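Local coordinates for protein putative NAD dependent dehydrogenase (Micromonospora echinospora, PDB 6NOR) that binds NAD and probably acts as an oxidoreductase in the biosynthesis of the antibiotic gentamicin, at residues 57-60 / 61-65; 184-187 / 188-191. All coordinates share one frame; numbering follows the deposited sequence.

In the fold
From the N terminus, the chain first builds the NAD-binding Rossmann fold, and contact 1 comes where strand 49-55 gives way to helix 59-69. It closes the first turn of that helix beside the adenosine half of NAD, within the beta-alpha-beta unit that continues into strand 72-74. Contact 2 follows much later, in the GFO/IDH/MocA C-terminal domain, where the loop after strand 167-175 winds into the short helix 187-190. The two local turns stand in series, neither nested nor crossed. Their centres lie about 22 Å apart and they do not touch, yet NAD reaches both: Arg-57 and Val-61 at one, Phe-184 at the other.

Contact 1: 57-60 / 61-65; sequences RDER and VGTDL. With NAD (nicotinamide-adenine-dinucleotide), chain G.
With CG trans to the backbone N (chi1 176°), the carboxylate of Asp-58 comes back to the start of the helix, where the amide of Val-61 points at OD1. The bond from Val-61 N to Asp-58 OD1 is 2.7 Å long and almost linear, and it meets the oxygen from above the carboxylate plane, 36° out of it. The same turn of Val-61 that places CG1 opposite its own backbone N leaves CG2 beside that N, so CG2 packs against the acid at 3.7 Å from Asp-58 CG. The main-chain oxygen of Asp-58 serves the next amide, Gly-62 N, at 2.9 Å. Asp-58 is thus the N-cap of helix 59-69, and its negative charge probably interacts favourably with the helix's positive end. Replacing Asp-58 with alanine removes the carboxylate, which would probably cost Val-61 N this capping bond and leave the first turn more free to fray. This is the strand-to-helix turn after the second strand of the Rossmann fold. Here Asp-56, which hydrogen-bonds NAD through OD1, also accepts from Asp-58 N. Arg-57 lays its aliphatic chain along the cofactor, with CG 3.5 Å from NAD O2B and CD over the adenine face, 4.0 Å from NAD C8A. The other methyl of Val-61, CG1, lies 3.9 Å from the ribose hydroxyl NAD O3B. One residue into the helix, Glu-59 O takes the amide of Thr-63 and, more weakly, the Thr-63 hydroxyl folded back onto it. Arg-60 and Asp-64 run side by side at the solvent, their flat ends inclined at 62° to each other; Arg-60 NE stays 5.2 Å from Asp-64 OD2, too far for a salt bridge.

Contact 2: 184-187 / 188-191; sequences FRSK and ATAG
The methyl of Ala-190 touches two main-chain oxygens, 3.1 Å from Ser-186 O and 3.3 Å from Phe-184 O, which lie at about a right angle as seen from CB. Its amide turns to the first of these as well: Ala-190 N donates to Ser-186 O at 2.7 Å, closing one helical turn, while Thr-189 N adds a weak bond to the same oxygen. The next turn closes at 2.8 Å, from Gly-191 N to Lys-187 O. The helix ends there: Gly-191 leaves helical angles with a positive phi (89°), at which a side chain would run into the carbonyl oxygen of Ala-190. Ser-186 holds the N-cap position but makes no side-chain capping bond; its CB instead meets Thr-189 OG1 at 3.4 Å. That hydroxyl, set between the backbone N and the carbonyl carbon (chi1 38°), is hydrogen-bonded to Trp-183 O, which ties the helix back to the preceding 3-10 turn. Phe-184 in that turn faces away from the helix and touches NAD, close to the NAD-binding Thr-181 and Trp-183. Further out, Lys-187 N is bound by Asp-230 OD1, and Arg-185 forms a salt bridge with Asp-233; both acids lie in the loop between strands 215-223 and 234-241 of the mixed sheet. On the Rossmann side, Thr-189 makes a backbone bond to Ala-96, so helix 187-190 bridges that loop and the one between strand 86-91 and helix 98-107.

Contact 1: 57-60 / 61-65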
ATOM      1  N   ARG A  57     -16.986  17.911 -37.233  1.00 24.56           N
ATOM      2  CA  ARG A  57     -16.593  17.953 -38.635  1.00 29.05           C
ATOM      3  C   ARG A  57     -16.847  16.594 -39.280  1.00 33.48           C
ATOM      4  O   ARG A  57     -17.236  16.528 -40.435  1.00 35.32           O
ATOM      5  CB  ARG A  57     -15.121  18.370 -38.797  1.00 30.53           C
ATOM      6  CG  ARG A  57     -14.101  17.362 -38.290  1.00 34.88           C
ATOM      7  CD  ARG A  57     -12.690  17.644 -38.820  1.00 42.11           C
ATOM      8  NE  ARG A  57     -12.628  17.544 -40.275  1.00 42.29           N
ATOM      9  CZ  ARG A  57     -12.620  16.400 -40.950  1.00 38.51           C
ATOM     10  NH1 ARG A  57     -12.669  15.237 -40.315  1.00 35.42           N
ATOM     11  NH2 ARG A  57     -12.567  16.419 -42.271  1.00 41.00           N
ATOM     12  N   ASP A  58     -16.628  15.516 -38.528  1.00 37.42           N
ATOM     13  CA  ASP A  58     -16.872  14.152 -39.008  1.00 37.81           C
ATOM     14  C   ASP A  58     -18.314  13.744 -38.718  1.00 33.76           C
ATOM     15  O   ASP A  58     -18.677  13.496 -37.564  1.00 32.60           O
ATOM     16  CB  ASP A  58     -15.887  13.176 -38.358  1.00 43.31           C
ATOM     17  CG  ASP A  58     -16.148  11.709 -38.731  1.00 54.07           C
ATOM     18  OD1 ASP A  58     -17.294  11.223 -38.628  1.00 58.46           O
ATOM     19  OD2 ASP A  58     -15.182  11.019 -39.111  1.00 59.38           O
ATOM     20  N   GLU A  59     -19.121  13.643 -39.770  1.00 35.17           N
ATOM     21  CA  GLU A  59     -20.547  13.406 -39.609  1.00 37.79           C
ATOM     22  C   GLU A  59     -20.871  12.038 -39.011  1.00 38.10           C
ATOM     23  O   GLU A  59     -21.807  11.919 -38.224  1.00 37.81           O
ATOM     24  CB  GLU A  59     -21.269  13.565 -40.943  1.00 46.78           C
ATOM     25  CG  GLU A  59     -22.773  13.495 -40.795  1.00 55.51           C
ATOM     26  CD  GLU A  59     -23.511  13.929 -42.035  1.00 65.08           C
ATOM     27  OE1 GLU A  59     -23.027  14.842 -42.744  1.00 69.33           O
ATOM     28  OE2 GLU A  59     -24.590  13.359 -42.293  1.00 70.51           O
ATOM     29  N   ARG A  60     -20.103  11.015 -39.367  1.00 32.74           N
ATOM     30  CA  ARG A  60     -20.325   9.689 -38.807  1.00 37.32           C
ATOM     31  C   ARG A  60     -20.141   9.686 -37.299  1.00 35.26           C
ATOM     32  O   ARG A  60     -20.966   9.142 -36.564  1.00 34.78           O
ATOM     33  CB  ARG A  60     -19.389   8.662 -39.432  1.00 46.90           C
ATOM     34  CG  ARG A  60     -19.672   7.238 -38.988  1.00 56.41           C
ATOM     35  CD  ARG A  60     -18.475   6.621 -38.277  1.00 65.06           C
ATOM     36  NE  ARG A  60     -17.269   6.666 -39.101  1.00 75.38           N
ATOM     37  CZ  ARG A  60     -16.988   5.787 -40.060  1.00 82.66           C
ATOM     38  NH1 ARG A  60     -17.830   4.796 -40.320  1.00 87.82           N
ATOM     39  NH2 ARG A  60     -15.868   5.901 -40.763  1.00 83.05           N
ATOM     40  N   VAL A  61     -19.052  10.295 -36.843  1.00 33.32           N
ATOM     41  CA  VAL A  61     -18.772  10.409 -35.415  1.00 32.30           C
ATOM     42  C   VAL A  61     -19.824  11.260 -34.714  1.00 31.90           C
ATOM     43  O   VAL A  61     -20.336  10.900 -33.657  1.00 34.41           O
ATOM     44  CB  VAL A  61     -17.375  11.008 -35.168  1.00 29.09           C
ATOM     45  CG1 VAL A  61     -17.235  11.496 -33.732  1.00 30.33           C
ATOM     46  CG2 VAL A  61     -16.315   9.979 -35.496  1.00 27.42           C
ATOM     47  N   GLY A  62     -20.151  12.388 -35.323  1.00 29.72           N
ATOM     48  CA  GLY A  62     -21.185  13.248 -34.803  1.00 33.37           C
ATOM     49  C   GLY A  62     -22.508  12.518 -34.714  1.00 36.34           C
ATOM     50  O   GLY A  62     -23.215  12.613 -33.712  1.00 40.31           O
ATOM     51  N   THR A  63     -22.834  11.770 -35.758  1.00 35.08           N
ATOM     52  CA  THR A  63     -24.122  11.107 -35.832  1.00 38.72           C
ATOM     53  C   THR A  63     -24.220  10.003 -34.794  1.00 38.44           C
ATOM     54  O   THR A  63     -25.242   9.866 -34.122  1.00 38.76           O
ATOM     55  CB  THR A  63     -24.376  10.541 -37.237  1.00 42.03           C
ATOM     56  OG1 THR A  63     -24.729  11.616 -38.116  1.00 48.66           O
ATOM     57  CG2 THR A  63     -25.489   9.530 -37.216  1.00 39.72           C
ATOM     58  N   ASP A  64     -23.145   9.243 -34.637  1.00 38.81           N
ATOM     59  CA  ASP A  64     -23.100   8.171 -33.647  1.00 45.80           C
ATOM     60  C   ASP A  64     -23.333   8.694 -32.231  1.00 43.67           C
ATOM     61  O   ASP A  64     -24.062   8.087 -31.453  1.00 51.92           O
ATOM     62  CB  ASP A  64     -21.762   7.431 -33.722  1.00 54.58           C
ATOM     63  CG  ASP A  64     -21.610   6.615 -35.013  1.00 65.41           C
ATOM     64  OD1 ASP A  64     -22.488   6.714 -35.904  1.00 72.01           O
ATOM     65  OD2 ASP A  64     -20.603   5.881 -35.143  1.00 68.66           O
ATOM     66  N   LEU A  65     -22.731   9.828 -31.898  1.00 35.66           N
ATOM     67  CA  LEU A  65     -22.953  10.409 -30.585  1.00 31.47           C
ATOM     68  C   LEU A  65     -24.387  10.918 -30.440  1.00 31.12           C
ATOM     69  O   LEU A  65     -25.053  10.625 -29.454  1.00 35.65           O
ATOM     70  CB  LEU A  65     -21.949  11.538 -30.308  1.00 30.27           C
ATOM     71  CG  LEU A  65     -21.951  12.057 -28.863  1.00 29.44           C
ATOM     72  CD1 LEU A  65     -21.673  10.930 -27.854  1.00 30.02           C
ATOM     73  CD2 LEU A  65     -20.982  13.214 -28.662  1.00 23.27           C
TER
HETATM   74  PA  NAD G 401     -10.762  13.521 -29.929  1.00 22.83           P
HETATM   75  O1A NAD G 401      -9.730  13.446 -31.080  1.00 25.09           O
HETATM   76  O2A NAD G 401     -11.148  12.196 -29.388  1.00 19.78           O
HETATM   77  O5B NAD G 401     -12.057  14.239 -30.447  1.00 20.72           O
HETATM   78  C5B NAD G 401     -11.924  15.470 -31.136  1.00 20.65           C
HETATM   79  C4B NAD G 401     -13.256  15.666 -31.906  1.00 23.14           C
HETATM   80  O4B NAD G 401     -13.369  16.887 -32.344  1.00 26.85           O
HETATM   81  C3B NAD G 401     -13.247  14.783 -33.133  1.00 26.04           C
HETATM   82  O3B NAD G 401     -14.440  14.122 -33.188  1.00 28.71           O
HETATM   83  C2B NAD G 401     -13.107  15.778 -34.318  1.00 23.04           C
HETATM   84  O2B NAD G 401     -13.795  15.210 -35.491  1.00 24.52           O
HETATM   85  C1B NAD G 401     -13.745  16.789 -33.887  1.00 22.62           C
HETATM   86  N9A NAD G 401     -13.320  18.044 -34.479  1.00 20.72           N
HETATM   87  C8A NAD G 401     -12.104  18.434 -34.911  1.00 18.23           C
HETATM   88  N7A NAD G 401     -12.209  19.716 -35.338  1.00 21.37           N
HETATM   89  C5A NAD G 401     -13.474  20.109 -35.172  1.00 18.28           C
HETATM   90  C6A NAD G 401     -14.114  21.281 -35.447  1.00 19.03           C
HETATM   91  N6A NAD G 401     -13.569  22.422 -35.992  1.00 18.45           N
HETATM   92  N1A NAD G 401     -15.402  21.418 -35.167  1.00 18.93           N
HETATM   93  C2A NAD G 401     -16.098  20.387 -34.630  1.00 18.29           C
HETATM   94  N3A NAD G 401     -15.463  19.219 -34.366  1.00 22.33           N
HETATM   95  C4A NAD G 401     -14.160  19.080 -34.630  1.00 19.76           C
HETATM   96  O3  NAD G 401     -10.138  14.409 -28.820  1.00 34.85           O
HETATM   97  PN  NAD G 401     -10.549  14.492 -27.283  1.00 17.82           P
HETATM   98  O1N NAD G 401     -12.016  14.373 -27.028  1.00 17.80           O
HETATM   99  O2N NAD G 401      -9.773  13.452 -26.493  1.00 20.96           O
HETATM  100  O5D NAD G 401     -10.090  15.923 -26.809  1.00 19.87           O
HETATM  101  C5D NAD G 401     -10.866  17.069 -27.103  1.00 17.83           C
HETATM  102  C4D NAD G 401     -10.568  18.162 -26.057  1.00 17.80           C
HETATM  103  O4D NAD G 401     -10.792  17.761 -24.839  1.00 18.71           O
HETATM  104  C3D NAD G 401      -9.057  18.541 -26.088  1.00 21.73           C
HETATM  105  O3D NAD G 401      -8.946  19.840 -25.940  1.00 20.39           O
HETATM  106  C2D NAD G 401      -8.453  17.750 -24.908  1.00 19.41           C
HETATM  107  O2D NAD G 401      -7.224  18.442 -24.425  1.00 21.38           O
HETATM  108  C1D NAD G 401      -9.406  17.759 -24.019  1.00 19.37           C
HETATM  109  N1N NAD G 401      -9.361  16.618 -23.153  1.00 23.31           N
HETATM  110  C2N NAD G 401      -9.628  16.802 -21.801  1.00 22.28           C
HETATM  111  C3N NAD G 401      -9.599  15.727 -20.909  1.00 22.81           C
HETATM  112  C7N NAD G 401      -9.882  16.021 -19.427  1.00 26.56           C
HETATM  113  O7N NAD G 401      -9.785  15.168 -18.624  1.00 31.44           O
HETATM  114  N7N NAD G 401     -10.233  17.342 -19.033  1.00 26.81           N
HETATM  115  C4N NAD G 401      -9.296  14.454 -21.336  1.00 18.04           C
HETATM  116  C5N NAD G 401      -9.037  14.259 -22.693  1.00 22.35           C
HETATM  117  C6N NAD G 401      -9.069  15.352 -23.601  1.00 24.26           C

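Contact 2: 184-187 / 188-191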
ATOM      1  N   PHE A 184      -3.031  15.450 -31.139  1.00 18.78           N
ATOM      2  CA  PHE A 184      -2.291  15.752 -29.917  1.00 18.12           C
ATOM      3  C   PHE A 184      -0.793  15.928 -30.147  1.00 20.25           C
ATOM      4  O   PHE A 184      -0.145  16.590 -29.368  1.00 21.15           O
ATOM      5  CB  PHE A 184      -2.468  14.654 -28.877  1.00 18.08           C
ATOM      6  CG  PHE A 184      -3.780  14.688 -28.136  1.00 18.01           C
ATOM      7  CD1 PHE A 184      -4.893  14.049 -28.645  1.00 17.99           C
ATOM      8  CD2 PHE A 184      -3.869  15.281 -26.894  1.00 17.96           C
ATOM      9  CE1 PHE A 184      -6.072  14.023 -27.957  1.00 17.93           C
ATOM     10  CE2 PHE A 184      -5.062  15.264 -26.187  1.00 18.51           C
ATOM     11  CZ  PHE A 184      -6.166  14.633 -26.726  1.00 17.88           C
ATOM     12  N   ARG A 185      -0.237  15.327 -31.197  1.00 18.26           N
ATOM     13  CA  ARG A 185       1.219  15.321 -31.336  1.00 18.32           C
ATOM     14  C   ARG A 185       1.785  16.389 -32.296  1.00 21.06           C
ATOM     15  O   ARG A 185       2.973  16.380 -32.584  1.00 18.45           O
ATOM     16  CB  ARG A 185       1.688  13.928 -31.748  1.00 18.37           C
ATOM     17  CG  ARG A 185       1.384  12.896 -30.668  1.00 24.36           C
ATOM     18  CD  ARG A 185       2.046  11.549 -30.901  1.00 29.52           C
ATOM     19  NE  ARG A 185       2.041  10.731 -29.681  1.00 36.75           N
ATOM     20  CZ  ARG A 185       3.032  10.703 -28.791  1.00 40.39           C
ATOM     21  NH1 ARG A 185       4.122  11.443 -28.959  1.00 38.02           N
ATOM     22  NH2 ARG A 185       2.934   9.935 -27.724  1.00 49.52           N
ATOM     23  N   SER A 186       0.950  17.333 -32.735  1.00 21.91           N
ATOM     24  CA  SER A 186       1.425  18.456 -33.544  1.00 21.28           C
ATOM     25  C   SER A 186       1.195  19.791 -32.859  1.00 18.36           C
ATOM     26  O   SER A 186       0.104  20.042 -32.381  1.00 22.28           O
ATOM     27  CB  SER A 186       0.738  18.473 -34.903  1.00 24.89           C
ATOM     28  OG  SER A 186       1.185  17.385 -35.695  1.00 32.16           O
ATOM     29  N   LYS A 187       2.225  20.637 -32.816  1.00 18.39           N
ATOM     30  CA  LYS A 187       2.121  21.988 -32.270  1.00 22.41           C
ATOM     31  C   LYS A 187       0.988  22.769 -32.902  1.00 22.32           C
ATOM     32  O   LYS A 187       0.230  23.431 -32.219  1.00 26.23           O
ATOM     33  CB  LYS A 187       3.408  22.782 -32.475  1.00 25.14           C
ATOM     34  CG  LYS A 187       4.500  22.530 -31.479  1.00 32.20           C
ATOM     35  CD  LYS A 187       5.796  23.143 -32.002  1.00 41.63           C
ATOM     36  CE  LYS A 187       6.961  22.939 -31.059  1.00 46.46           C
ATOM     37  NZ  LYS A 187       8.208  23.504 -31.631  1.00 52.69           N
ATOM     38  N   ALA A 188       0.889  22.678 -34.220  1.00 25.44           N
ATOM     39  CA  ALA A 188      -0.114  23.423 -34.958  1.00 27.59           C
ATOM     40  C   ALA A 188      -1.513  23.156 -34.405  1.00 31.01           C
ATOM     41  O   ALA A 188      -2.316  24.071 -34.281  1.00 38.57           O
ATOM     42  CB  ALA A 188      -0.052  23.076 -36.453  1.00 21.45           C
ATOM     43  N   THR A 189      -1.801  21.903 -34.076  1.00 23.98           N
ATOM     44  CA  THR A 189      -3.142  21.555 -33.635  1.00 23.09           C
ATOM     45  C   THR A 189      -3.258  21.447 -32.123  1.00 19.94           C
ATOM     46  O   THR A 189      -4.353  21.523 -31.584  1.00 18.41           O
ATOM     47  CB  THR A 189      -3.612  20.231 -34.250  1.00 24.46           C
ATOM     48  OG1 THR A 189      -2.499  19.331 -34.313  1.00 29.49           O
ATOM     49  CG2 THR A 189      -4.151  20.451 -35.639  1.00 18.35           C
ATOM     50  N   ALA A 190      -2.137  21.273 -31.435  1.00 18.19           N
ATOM     51  CA  ALA A 190      -2.202  20.959 -30.007  1.00 19.64           C
ATOM     52  C   ALA A 190      -1.592  22.009 -29.085  1.00 21.55           C
ATOM     53  O   ALA A 190      -1.892  22.032 -27.898  1.00 24.53           O
ATOM     54  CB  ALA A 190      -1.544  19.609 -29.752  1.00 19.18           C
ATOM     55  N   GLY A 191      -0.730  22.869 -29.614  1.00 21.50           N
ATOM     56  CA  GLY A 191      -0.068  23.856 -28.779  1.00 18.13           C
ATOM     57  C   GLY A 191       1.223  23.328 -28.190  1.00 22.96           C
ATOM     58  O   GLY A 191       2.252  23.982 -28.241  1.00 30.69           O
TER